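Local structure of hypoxanthine phosphoribosyltransferase (Bacillus anthracis, 3O7M) at the interface of chains A and B and the interface of chains A and C. The protein catalyses the transfer of the 5-phosphoribosyl group from phosphoribosyl pyrophosphate to hypoxanthine or guanine, salvaging these bases as IMP or GMP. Numbering follows the deposited sequence. Chains: chain A/B/C, Hypoxanthine phosphoribosyltransferase.

Contact 1: the interface of chains A and B. Residues chain A 87-88, 90, 120; chain B 72, 81-83, 112.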
loop_
_atom_site.group_PDB
_atom_site.type_symbol
_atom_site.label_atom_id
_atom_site.label_comp_id
_atom_site.label_asym_id
_atom_site.label_seq_id
_atom_site.Cartn_x
_atom_site.Cartn_y
_atom_site.Cartn_z
ATOM N N ASP A 87 -5.710 -2.716 -2.231
ATOM C CA ASP A 87 -6.628 -3.214 -3.246
ATOM C C ASP A 87 -6.678 -4.726 -3.093
ATOM O O ASP A 87 -5.890 -5.316 -2.363
ATOM C CB ASP A 87 -6.098 -2.826 -4.636
ATOM C CG ASP A 87 -7.167 -2.806 -5.715
ATOM O OD1 ASP A 87 -8.325 -3.236 -5.473
ATOM O OD2 ASP A 87 -6.839 -2.327 -6.825
ATOM N N ILE A 88 -7.628 -5.357 -3.754
ATOM C CA ILE A 88 -7.714 -6.800 -3.711
ATOM C C ILE A 88 -6.673 -7.498 -4.565
ATOM O O ILE A 88 -6.226 -6.949 -5.586
ATOM C CB ILE A 88 -9.118 -7.300 -4.120
ATOM C CG1 ILE A 88 -9.460 -6.919 -5.570
ATOM C CG2 ILE A 88 -10.149 -6.802 -3.067
ATOM C CD1 ILE A 88 -10.784 -7.560 -6.154
ATOM N N VAL A 90 -7.311 -11.017 -5.321
ATOM C CA VAL A 90 -8.014 -12.038 -6.044
ATOM C C VAL A 90 -8.723 -11.548 -7.299
ATOM O O VAL A 90 -9.010 -10.355 -7.494
ATOM C CB VAL A 90 -9.056 -12.788 -5.161
ATOM C CG1 VAL A 90 -8.347 -13.473 -3.967
ATOM C CG2 VAL A 90 -10.155 -11.867 -4.719
ATOM N N HIS A 120 -13.723 -4.183 -12.353
ATOM C CA HIS A 120 -13.184 -5.540 -12.509
ATOM C C HIS A 120 -14.161 -6.486 -13.273
ATOM O O HIS A 120 -13.855 -7.662 -13.501
ATOM C CB HIS A 120 -12.882 -6.102 -11.115
ATOM C CG HIS A 120 -11.667 -5.507 -10.468
ATOM N ND1 HIS A 120 -10.682 -6.281 -9.889
ATOM C CD2 HIS A 120 -11.251 -4.220 -10.346
ATOM C CE1 HIS A 120 -9.718 -5.498 -9.430
ATOM N NE2 HIS A 120 -10.032 -4.243 -9.707
ATOM N N TYR B 72 -2.361 -8.228 -12.750
ATOM C CA TYR B 72 -2.940 -9.420 -12.154
ATOM C C TYR B 72 -2.459 -10.669 -12.914
ATOM O O TYR B 72 -2.905 -11.779 -12.654
ATOM C CB TYR B 72 -4.470 -9.352 -12.159
ATOM C CG TYR B 72 -5.056 -8.491 -11.061
ATOM C CD1 TYR B 72 -5.156 -8.970 -9.751
ATOM C CD2 TYR B 72 -5.543 -7.230 -11.330
ATOM C CE1 TYR B 72 -5.718 -8.185 -8.729
ATOM C CE2 TYR B 72 -6.087 -6.429 -10.315
ATOM C CZ TYR B 72 -6.185 -6.919 -9.019
ATOM O OH TYR B 72 -6.723 -6.104 -8.023
ATOM N N LYS B 81 -6.827 -4.841 -16.598
ATOM C CA LYS B 81 -7.155 -4.846 -15.173
ATOM C C LYS B 81 -5.834 -4.876 -14.378
ATOM O O LYS B 81 -5.036 -5.811 -14.538
ATOM C CB LYS B 81 -8.006 -6.074 -14.819
ATOM C CG LYS B 81 -8.511 -6.031 -13.385
ATOM C CD LYS B 81 -9.294 -7.254 -13.022
ATOM C CE LYS B 81 -8.421 -8.481 -12.858
ATOM N NZ LYS B 81 -9.221 -9.658 -12.448
ATOM N N VAL B 82 -5.605 -3.863 -13.546
ATOM C CA VAL B 82 -4.403 -3.826 -12.714
ATOM C C VAL B 82 -4.790 -3.567 -11.253
ATOM O O VAL B 82 -5.868 -3.039 -10.976
ATOM C CB VAL B 82 -3.412 -2.710 -13.124
ATOM C CG1 VAL B 82 -2.592 -3.089 -14.381
ATOM C CG2 VAL B 82 -4.132 -1.350 -13.283
ATOM N N LYS B 83 -3.947 -3.968 -10.315
ATOM C CA LYS B 83 -4.243 -3.623 -8.941
ATOM C C LYS B 83 -3.494 -2.383 -8.502
ATOM O O LYS B 83 -2.302 -2.172 -8.840
ATOM C CB LYS B 83 -4.043 -4.742 -7.964
ATOM C CG LYS B 83 -2.749 -5.270 -7.785
ATOM C CD LYS B 83 -2.756 -5.761 -6.334
ATOM C CE LYS B 83 -1.699 -6.772 -6.031
ATOM N NZ LYS B 83 -2.065 -8.219 -6.256
ATOM N N PHE B 112 -7.664 1.670 -17.908
ATOM C CA PHE B 112 -8.237 1.252 -16.639
ATOM C C PHE B 112 -7.989 2.371 -15.646
ATOM O O PHE B 112 -8.906 2.818 -14.951
ATOM C CB PHE B 112 -7.578 -0.058 -16.181
ATOM C CG PHE B 112 -8.136 -0.619 -14.894
ATOM C CD1 PHE B 112 -9.208 -1.506 -14.906
ATOM C CD2 PHE B 112 -7.571 -0.284 -13.679
ATOM C CE1 PHE B 112 -9.699 -2.030 -13.729
ATOM C CE2 PHE B 112 -8.064 -0.808 -12.504
ATOM C CZ PHE B 112 -9.125 -1.688 -12.532
HETATM O O HOH W 1 -10.076 -9.002 -9.845
HETATM O O HOH W 2 -7.991 -2.485 -9.101
#
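The extended backbone of A:Asp87 and A:Ile88 turns the A:Ile88 carbonyl toward chain B, where the phenol OH of B:Tyr72 donates a hydrogen bond of 2.6 Å to A:Ile88 O. The hydroxyl lies tilted 30° from the carbonyl plane. The tyrosine and A:His120 side chains stand roughly at right angles, and the same OH sits in the imidazole plane at the ring edge, 3.4 Å from A:His120 CE1. The bent aliphatic chain of B:Lys81 lies over one face of this imidazole, its CD 4.0 Å from the ring centroid in a CH-pi contact. A turn at chi3 (72°) carries the lysine amine past the ring to a water, which also bonds A:Val90 O and A:His120 ND1. On the other ring nitrogen, A:His120 NE2 meets a second water at 2.8 Å, again in the ring plane. That water joins the carboxylate oxygen A:Asp87 OD2 to the backbone oxygen B:Val82 O. Both imidazole nitrogens thus have water partners, which probably help fix the ring's rotation, while B:Phe112 brings its CZ to within 4.0 Å of A:His120 CD2. The other carboxylate oxygen, A:Asp87 OD1, accepts a bond from A:Ile88 N at 2.8 Å, which may help steady this loop. The patch joins two subunits through a direct tyrosine bond and water bridges, and probably helps hold the A-B pair together.

Contact 2: the interface of chains A and C. Residues chain A 168-170; chain C 56, 59.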
loop_
_atom_site.group_PDB
_atom_site.type_symbol
_atom_site.label_atom_id
_atom_site.label_comp_id
_atom_site.label_asym_id
_atom_site.label_seq_id
_atom_site.Cartn_x
_atom_site.Cartn_y
_atom_site.Cartn_z
ATOM N N ASN A 168 -13.090 -6.252 20.747
ATOM C CA ASN A 168 -13.088 -7.576 21.346
ATOM C C ASN A 168 -14.401 -8.031 22.059
ATOM O O ASN A 168 -14.542 -9.207 22.468
ATOM C CB ASN A 168 -11.910 -7.748 22.281
ATOM C CG ASN A 168 -11.891 -6.763 23.421
ATOM O OD1 ASN A 168 -12.210 -5.600 23.237
ATOM N ND2 ASN A 168 -11.493 -7.225 24.623
ATOM N N LEU A 169 -15.361 -7.138 22.232
ATOM C CA LEU A 169 -16.604 -7.560 22.874
ATOM C C LEU A 169 -17.296 -8.572 22.024
ATOM O O LEU A 169 -17.351 -8.415 20.809
ATOM C CB LEU A 169 -17.557 -6.388 23.081
ATOM C CG LEU A 169 -17.111 -5.239 23.943
ATOM C CD1 LEU A 169 -18.231 -4.158 23.916
ATOM C CD2 LEU A 169 -16.783 -5.673 25.422
ATOM N N PRO A 170 -17.858 -9.624 22.641
ATOM C CA PRO A 170 -18.544 -10.572 21.796
ATOM C C PRO A 170 -19.980 -10.206 21.478
ATOM O O PRO A 170 -20.670 -10.974 20.825
ATOM C CB PRO A 170 -18.511 -11.876 22.599
ATOM C CG PRO A 170 -18.224 -11.488 23.969
ATOM C CD PRO A 170 -17.576 -10.163 23.982
ATOM N N ARG C 56 -12.200 -12.417 21.250
ATOM C CA ARG C 56 -13.498 -12.516 21.908
ATOM C C ARG C 56 -13.442 -13.296 23.209
ATOM O O ARG C 56 -14.434 -13.364 23.925
ATOM C CB ARG C 56 -14.558 -13.055 20.957
ATOM C CG ARG C 56 -14.954 -11.965 19.921
ATOM C CD ARG C 56 -16.069 -12.474 19.027
ATOM N NE ARG C 56 -15.547 -13.378 18.014
ATOM C CZ ARG C 56 -16.279 -13.964 17.078
ATOM N NH1 ARG C 56 -17.591 -13.757 16.995
ATOM N NH2 ARG C 56 -15.692 -14.744 16.200
ATOM N N LYS C 59 -10.579 -10.528 27.798
ATOM C CA LYS C 59 -11.365 -9.441 28.364
ATOM C C LYS C 59 -10.550 -8.186 28.673
ATOM O O LYS C 59 -11.132 -7.147 29.003
ATOM C CB LYS C 59 -12.170 -9.878 29.605
ATOM C CG LYS C 59 -13.118 -11.091 29.359
ATOM C CD LYS C 59 -13.719 -11.102 27.958
ATOM C CE LYS C 59 -14.415 -12.436 27.571
ATOM N NZ LYS C 59 -15.284 -12.332 26.338
HETATM O O HOH W 3 -19.580 -12.984 19.213
HETATM O O HOH W 4 -13.614 -10.271 24.757
#
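The loop A:Asn168-A:Pro170, just ahead of strand 172-176 of chain A, lies against the loop of chain C that follows helix 48-55 and carries C:Arg56 and C:Lys59. The pyrrolidine ring of A:Pro170 faces the end of the C:Lys59 side chain, the two roughly perpendicular. Its CG and CD touch the amine, with C:Lys59 NZ 3.9 Å from A:Pro170 CG. A bend at chi2 (-34°) directs the otherwise extended lysine chain back toward its own loop, where C:Lys59 NZ donates a bond of 2.8 Å to C:Arg56 O from above the carbonyl plane. The amine is thereby held beside the proline, and a water links it to the backbone oxygen A:Asn168 O. C:Arg56 runs alongside the A:Asn168 carbonyl, with C:Arg56 CA 3.5 Å and CG 3.8 Å from A:Asn168 O, and its CD comes to 4.2 Å from A:Pro170 CA. The chain bends at chi3 (-78°), and the guanidinium reaches chain A through water. This small patch is part of a two-fold A-C interface of the deposited tetramer, which may or may not be the biological one. At its far end, one water lies 3.1 Å from C:Arg56 NH1 and 2.8 Å from A:Pro170 O.

Contact 3: the interface of chains A and B. Residues chain A 82-84, 112; chain B 84, 87-88, 116, 120.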
loop_
_atom_site.group_PDB
_atom_site.type_symbol
_atom_site.label_atom_id
_atom_site.label_comp_id
_atom_site.label_asym_id
_atom_site.label_seq_id
_atom_site.Cartn_x
_atom_site.Cartn_y
_atom_site.Cartn_z
ATOM N N VAL A 82 -12.364 9.184 -2.155
ATOM C CA VAL A 82 -11.981 8.065 -1.315
ATOM C C VAL A 82 -10.644 7.565 -1.851
ATOM O O VAL A 82 -10.412 7.540 -3.077
ATOM C CB VAL A 82 -13.035 6.952 -1.365
ATOM C CG1 VAL A 82 -12.565 5.708 -0.596
ATOM C CG2 VAL A 82 -14.377 7.472 -0.810
ATOM N N LYS A 83 -9.749 7.208 -0.938
ATOM C CA LYS A 83 -8.428 6.715 -1.301
ATOM C C LYS A 83 -8.368 5.224 -1.028
ATOM O O LYS A 83 -8.850 4.764 0.003
ATOM C CB LYS A 83 -7.363 7.440 -0.467
ATOM C CG LYS A 83 -5.954 6.903 -0.624
ATOM C CD LYS A 83 -4.985 7.689 0.243
ATOM C CE LYS A 83 -3.653 6.970 0.434
ATOM N NZ LYS A 83 -2.931 6.667 -0.819
ATOM N N LEU A 84 -7.792 4.472 -1.959
ATOM C CA LEU A 84 -7.651 3.039 -1.807
ATOM C C LEU A 84 -6.283 2.780 -1.140
ATOM O O LEU A 84 -5.259 3.229 -1.642
ATOM C CB LEU A 84 -7.764 2.376 -3.180
ATOM C CG LEU A 84 -8.259 0.969 -3.244
ATOM C CD1 LEU A 84 -9.582 0.845 -2.496
ATOM C CD2 LEU A 84 -8.402 0.551 -4.712
ATOM N N PHE A 112 -17.937 4.212 -3.513
ATOM C CA PHE A 112 -16.711 4.320 -4.297
ATOM C C PHE A 112 -16.163 2.904 -4.491
ATOM O O PHE A 112 -15.789 2.543 -5.586
ATOM C CB PHE A 112 -15.712 5.210 -3.578
ATOM C CG PHE A 112 -14.521 5.598 -4.417
ATOM C CD1 PHE A 112 -14.563 6.732 -5.230
ATOM C CD2 PHE A 112 -13.373 4.837 -4.388
ATOM C CE1 PHE A 112 -13.448 7.103 -5.991
ATOM C CE2 PHE A 112 -12.257 5.189 -5.148
ATOM C CZ PHE A 112 -12.292 6.315 -5.944
ATOM N N LEU B 84 -4.217 -1.528 -7.799
ATOM C CA LEU B 84 -3.636 -0.291 -7.344
ATOM C C LEU B 84 -2.790 -0.588 -6.135
ATOM O O LEU B 84 -3.290 -1.081 -5.129
ATOM C CB LEU B 84 -4.722 0.727 -7.021
ATOM C CG LEU B 84 -5.565 1.109 -8.219
ATOM C CD1 LEU B 84 -6.449 2.291 -7.790
ATOM C CD2 LEU B 84 -4.689 1.504 -9.474
ATOM N N ASP B 87 -2.363 4.400 -4.438
ATOM C CA ASP B 87 -3.355 5.308 -5.002
ATOM C C ASP B 87 -2.875 6.744 -4.768
ATOM O O ASP B 87 -1.954 6.975 -3.981
ATOM C CB ASP B 87 -4.677 5.087 -4.264
ATOM C CG ASP B 87 -5.889 5.629 -5.008
ATOM O OD1 ASP B 87 -5.747 6.102 -6.159
ATOM O OD2 ASP B 87 -7.019 5.568 -4.440
ATOM N N ILE B 88 -3.497 7.710 -5.415
ATOM C CA ILE B 88 -3.116 9.082 -5.205
ATOM C C ILE B 88 -3.578 9.610 -3.863
ATOM O O ILE B 88 -4.580 9.154 -3.329
ATOM C CB ILE B 88 -3.640 9.991 -6.329
ATOM C CG1 ILE B 88 -5.180 10.005 -6.375
ATOM C CG2 ILE B 88 -3.006 9.544 -7.662
ATOM C CD1 ILE B 88 -5.798 11.105 -7.274
ATOM N N HIS B 116 -10.471 4.859 -13.233
ATOM C CA HIS B 116 -10.259 5.128 -11.808
ATOM C C HIS B 116 -10.234 6.623 -11.536
ATOM O O HIS B 116 -10.907 7.136 -10.620
ATOM C CB HIS B 116 -8.944 4.495 -11.353
ATOM C CG HIS B 116 -8.610 4.765 -9.918
ATOM N ND1 HIS B 116 -9.332 4.224 -8.876
ATOM C CD2 HIS B 116 -7.627 5.507 -9.357
ATOM C CE1 HIS B 116 -8.802 4.617 -7.732
ATOM N NE2 HIS B 116 -7.761 5.392 -7.995
ATOM N N HIS B 120 -13.059 10.081 -9.501
ATOM C CA HIS B 120 -12.834 11.231 -8.603
ATOM C C HIS B 120 -13.475 12.533 -9.113
ATOM O O HIS B 120 -13.329 13.584 -8.493
ATOM C CB HIS B 120 -11.325 11.466 -8.421
ATOM C CG HIS B 120 -10.632 10.381 -7.655
ATOM N ND1 HIS B 120 -10.164 10.560 -6.369
ATOM C CD2 HIS B 120 -10.313 9.111 -7.995
ATOM C CE1 HIS B 120 -9.604 9.440 -5.947
ATOM N NE2 HIS B 120 -9.683 8.544 -6.911
HETATM O O HOH W 5 -2.766 3.802 -1.652
#
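Strand 82-84 of chain A, part of the phosphoribosyltransferase domain, meets the loop of chain B that carries B:Asp87, with helix 108-118 of each chain alongside. The backbone amide A:Leu84 N donates an almost straight hydrogen bond (171° at H) of 2.8 Å to B:Asp87 OD2, using the anti lone pair of this carboxylate oxygen. B:Asp87 reaches the strand because its CG stands opposite the backbone N (chi1 -162°). The other oxygen, B:Asp87 OD1, is met from above the carboxylate plane by B:His116 NE2 at 2.8 Å, with OD1 close to the imidazole plane. This second-shell histidine helps hold the carboxylate toward chain A and may favour its ionised form. Next to the bonded amide, A:Leu84 CB lies 3.5 Å from B:Asp87 OD2. The two leucine side chains are roughly perpendicular, touching through the methyls A:Leu84 CD2 and B:Leu84 CD1 at 4.0 Å. The edge of A:Phe112 (CE1, CZ) points at one face of the B:His120 imidazole, toward its rim, the planes 78° apart and A:Phe112 CZ 3.6 Å from B:His120 NE2. The A:Lys83 side chain runs antiparallel to that of B:Asp87; the lysine CG lies 3.8 Å from B:Ile88 O. Its chain bends at the end to bring the amine to a water that also bonds A:Leu84 O and the backbone amide B:Asp87 N, the latter at 2.9 Å.

Contacts 1 and 3 belong to one two-fold A-B interface, their C-alpha centres about 12 Å apart, and use the same residue positions with the chains exchanged: 82, 83, 87, 88, 112 and 120. They are overlapping twins in which Asp87 of each chain faces strand 82-84 of the other, though the Lys83 first torsion differs (63° in B, 173° in A). Between the centres of their C-alpha atoms, contact 2 lies about 35 Å from contact 1 and 33 Å from contact 3; it shares no residues with them and joins chain A to chain C. One subunit therefore has two separate faces, which together can build the deposited tetramer.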